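Local coordinates for nickel-dependent hydrogenase large subunit (Allochromatium vinosum, PDB 3MYR), which catalyses the reversible oxidation of hydrogen at a nickel-iron centre, working with a small subunit that carries the iron-sulfur clusters, at residues D103-F108 and R250-Q255. Sequence-based numbering, arbitrary orientation.
Sequences DHVMHF and RTFVDQ
The backbone hydrogen bond from H107 N to D103 O, 2.8 Å long, closes the helical turn that carries V105 toward F252 and V253. The contact is helix-helix packing within the helical bundle of the [NiFe] hydrogenase large subunit. It joins helix 86-112 to helix 236-265, and the two segments run in roughly the same direction. The nearest CA atoms, those of V105 and V253, are 7.7 Å apart, and side chains bridge the gap. No hydrogen bond crosses it, and the three touching side chains are all buried and apolar. V105 points at the other helix. Its CG1 lies anti to the backbone N (chi1 160°) and meets the F252 ring obliquely, 3.6 Å from F252 CE1. F252 has CG anti to its own backbone N (chi1 -162°), and this brings its CE1 against V105 CG1. W197 of helix 181-201 stacks on this ring, and A194 of the same helix touches both V105 and F252. Polar groups lie away from the apolar patch. D103 forms a salt bridge through OD1 with R487, a residue of the nickel-iron pocket, and its OD2 takes a hydrogen bond from Q99. R250 NH2 and D254 OD1, 3.5 Å apart, attract by charge alone; no guanidinium N-H aims at the oxygen. The second methyl of V105 makes a looser contact, with V105 CG2 4.5 Å from V253 CG2.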
ATOM      1  N   ASP B 103      -0.204   8.590   1.126  1.00 19.57           N
ATOM      2  CA  ASP B 103       0.559   7.625   0.355  1.00 19.13           C
ATOM      3  C   ASP B 103       1.637   8.352  -0.541  1.00 19.17           C
ATOM      4  O   ASP B 103       2.792   7.971  -0.542  1.00 20.10           O
ATOM      5  CB  ASP B 103      -0.475   6.892  -0.517  1.00 21.21           C
ATOM      6  CG  ASP B 103       0.038   5.638  -1.145  1.00 22.37           C
ATOM      7  OD1 ASP B 103       1.285   5.517  -1.395  1.00 27.97           O
ATOM      8  OD2 ASP B 103      -0.832   4.737  -1.400  1.00 22.94           O
ATOM      9  N   HIS B 104       1.290   9.439  -1.225  1.00 16.90           N
ATOM     10  CA  HIS B 104       2.255  10.169  -2.055  1.00 17.65           C
ATOM     11  C   HIS B 104       3.377  10.784  -1.248  1.00 18.79           C
ATOM     12  O   HIS B 104       4.511  10.782  -1.718  1.00 18.18           O
ATOM     13  CB  HIS B 104       1.553  11.299  -2.855  1.00 15.40           C
ATOM     14  CG  HIS B 104       0.735  10.784  -4.011  1.00 18.54           C
ATOM     15  ND1 HIS B 104       0.814   9.464  -4.428  1.00 14.60           N
ATOM     16  CD2 HIS B 104      -0.058  11.419  -4.912  1.00 18.15           C
ATOM     17  CE1 HIS B 104       0.072   9.307  -5.514  1.00 20.36           C
ATOM     18  NE2 HIS B 104      -0.492  10.468  -5.808  1.00 21.01           N
ATOM     19  N   VAL B 105       3.047  11.381  -0.085  1.00 17.32           N
ATOM     20  CA  VAL B 105       4.054  12.050   0.742  1.00 18.31           C
ATOM     21  C   VAL B 105       5.045  10.975   1.228  1.00 19.56           C
ATOM     22  O   VAL B 105       6.268  11.154   1.129  1.00 18.40           O
ATOM     23  CB  VAL B 105       3.402  12.788   1.950  1.00 18.08           C
ATOM     24  CG1 VAL B 105       4.446  13.074   3.109  1.00 16.27           C
ATOM     25  CG2 VAL B 105       2.724  14.094   1.453  1.00 14.87           C
ATOM     26  N   MET B 106       4.533   9.838   1.679  1.00 16.02           N
ATOM     27  CA  MET B 106       5.493   8.811   2.179  1.00 18.44           C
ATOM     28  C   MET B 106       6.210   8.196   0.989  1.00 19.69           C
ATOM     29  O   MET B 106       7.367   7.825   1.143  1.00 19.15           O
ATOM     30  CB  MET B 106       4.762   7.628   2.879  1.00 18.56           C
ATOM     31  CG  MET B 106       4.159   8.090   4.266  1.00 20.68           C
ATOM     32  SD  MET B 106       3.558   6.564   5.145  1.00 24.74           S
ATOM     33  CE  MET B 106       5.041   5.682   5.665  1.00 20.03           C
ATOM     34  N   HIS B 107       5.538   8.022  -0.167  1.00 17.16           N
ATOM     35  CA  HIS B 107       6.332   7.509  -1.287  1.00 19.02           C
ATOM     36  C   HIS B 107       7.521   8.438  -1.559  1.00 17.87           C
ATOM     37  O   HIS B 107       8.679   8.009  -1.685  1.00 18.33           O
ATOM     38  CB  HIS B 107       5.564   7.413  -2.640  1.00 17.74           C
ATOM     39  CG  HIS B 107       6.438   6.948  -3.742  1.00 17.66           C
ATOM     40  ND1 HIS B 107       6.949   7.781  -4.714  1.00 16.94           N
ATOM     41  CD2 HIS B 107       7.013   5.738  -3.946  1.00 20.47           C
ATOM     42  CE1 HIS B 107       7.726   7.086  -5.519  1.00 17.59           C
ATOM     43  NE2 HIS B 107       7.782   5.840  -5.073  1.00 19.10           N
ATOM     44  N   PHE B 108       7.239   9.714  -1.665  1.00 19.87           N
ATOM     45  CA  PHE B 108       8.295  10.636  -2.004  1.00 19.60           C
ATOM     46  C   PHE B 108       9.463  10.624  -0.976  1.00 20.54           C
ATOM     47  O   PHE B 108      10.619  10.517  -1.368  1.00 19.47           O
ATOM     48  CB  PHE B 108       7.804  12.053  -2.217  1.00 19.83           C
ATOM     49  CG  PHE B 108       8.949  13.002  -2.598  1.00 24.16           C
ATOM     50  CD1 PHE B 108       9.517  13.856  -1.657  1.00 18.94           C
ATOM     51  CD2 PHE B 108       9.488  12.956  -3.891  1.00 25.10           C
ATOM     52  CE1 PHE B 108      10.626  14.719  -2.021  1.00 25.91           C
ATOM     53  CE2 PHE B 108      10.548  13.775  -4.284  1.00 30.92           C
ATOM     54  CZ  PHE B 108      11.128  14.674  -3.333  1.00 30.99           C
ATOM     55  N   ARG B 250      -3.133  19.894   4.246  1.00 22.65           N
ATOM     56  CA  ARG B 250      -2.905  20.993   3.332  1.00 23.70           C
ATOM     57  C   ARG B 250      -1.540  21.646   3.597  1.00 23.13           C
ATOM     58  O   ARG B 250      -0.777  21.948   2.660  1.00 22.49           O
ATOM     59  CB  ARG B 250      -3.975  22.097   3.448  1.00 24.07           C
ATOM     60  CG  ARG B 250      -3.891  23.122   2.296  1.00 31.19           C
ATOM     61  CD  ARG B 250      -5.300  23.766   2.103  1.00 50.63           C
ATOM     62  NE  ARG B 250      -5.508  24.399   0.781  1.00 53.73           N
ATOM     63  CZ  ARG B 250      -5.064  25.616   0.452  1.00 58.49           C
ATOM     64  NH1 ARG B 250      -5.301  26.122  -0.743  1.00 58.46           N
ATOM     65  NH2 ARG B 250      -4.373  26.347   1.309  1.00 59.83           N
ATOM     66  N   THR B 251      -1.257  21.932   4.850  1.00 22.69           N
ATOM     67  CA  THR B 251      -0.050  22.650   5.184  1.00 24.35           C
ATOM     68  C   THR B 251       1.170  21.825   4.789  1.00 22.32           C
ATOM     69  O   THR B 251       2.132  22.370   4.266  1.00 22.09           O
ATOM     70  CB  THR B 251       0.013  22.887   6.719  1.00 26.83           C
ATOM     71  OG1 THR B 251      -1.100  23.686   7.035  1.00 27.90           O
ATOM     72  CG2 THR B 251       1.279  23.728   7.135  1.00 26.38           C
ATOM     73  N   PHE B 252       1.151  20.517   5.053  1.00 20.53           N
ATOM     74  CA  PHE B 252       2.387  19.706   4.802  1.00 21.12           C
ATOM     75  C   PHE B 252       2.636  19.594   3.300  1.00 21.41           C
ATOM     76  O   PHE B 252       3.787  19.744   2.824  1.00 18.68           O
ATOM     77  CB  PHE B 252       2.327  18.337   5.458  1.00 19.35           C
ATOM     78  CG  PHE B 252       3.655  17.658   5.596  1.00 22.27           C
ATOM     79  CD1 PHE B 252       4.135  16.799   4.581  1.00 17.71           C
ATOM     80  CD2 PHE B 252       4.456  17.896   6.692  1.00 18.97           C
ATOM     81  CE1 PHE B 252       5.440  16.194   4.711  1.00 20.09           C
ATOM     82  CE2 PHE B 252       5.740  17.281   6.812  1.00 18.90           C
ATOM     83  CZ  PHE B 252       6.177  16.387   5.838  1.00 18.29           C
ATOM     84  N   VAL B 253       1.551  19.455   2.531  1.00 21.05           N
ATOM     85  CA  VAL B 253       1.702  19.393   1.053  1.00 20.42           C
ATOM     86  C   VAL B 253       2.210  20.717   0.502  1.00 21.85           C
ATOM     87  O   VAL B 253       3.201  20.746  -0.260  1.00 21.32           O
ATOM     88  CB  VAL B 253       0.345  18.988   0.346  1.00 22.09           C
ATOM     89  CG1 VAL B 253       0.418  19.112  -1.201  1.00 20.84           C
ATOM     90  CG2 VAL B 253      -0.036  17.567   0.749  1.00 18.99           C
ATOM     91  N   ASP B 254       1.568  21.826   0.880  1.00 22.69           N
ATOM     92  CA  ASP B 254       1.940  23.126   0.332  1.00 24.22           C
ATOM     93  C   ASP B 254       3.371  23.523   0.719  1.00 23.55           C
ATOM     94  O   ASP B 254       4.018  24.202  -0.021  1.00 22.14           O
ATOM     95  CB  ASP B 254       1.060  24.264   0.865  1.00 25.22           C
ATOM     96  CG  ASP B 254      -0.300  24.292   0.268  1.00 32.14           C
ATOM     97  OD1 ASP B 254      -1.189  24.988   0.865  1.00 34.34           O
ATOM     98  OD2 ASP B 254      -0.495  23.581  -0.740  1.00 34.20           O
ATOM     99  N   GLN B 255       3.752  23.267   1.956  1.00 22.84           N
ATOM    100  CA  GLN B 255       4.934  23.879   2.506  1.00 21.94           C
ATOM    101  C   GLN B 255       6.105  22.916   2.554  1.00 23.69           C
ATOM    102  O   GLN B 255       7.220  23.366   2.761  1.00 21.45           O
ATOM    103  CB  GLN B 255       4.666  24.344   3.974  1.00 22.61           C
ATOM    104  CG  GLN B 255       3.664  25.541   4.009  1.00 21.58           C
ATOM    105  CD  GLN B 255       3.584  26.233   5.371  1.00 28.79           C
ATOM    106  OE1 GLN B 255       4.028  25.724   6.386  1.00 27.15           O
ATOM    107  NE2 GLN B 255       3.002  27.393   5.382  1.00 30.23           N
TER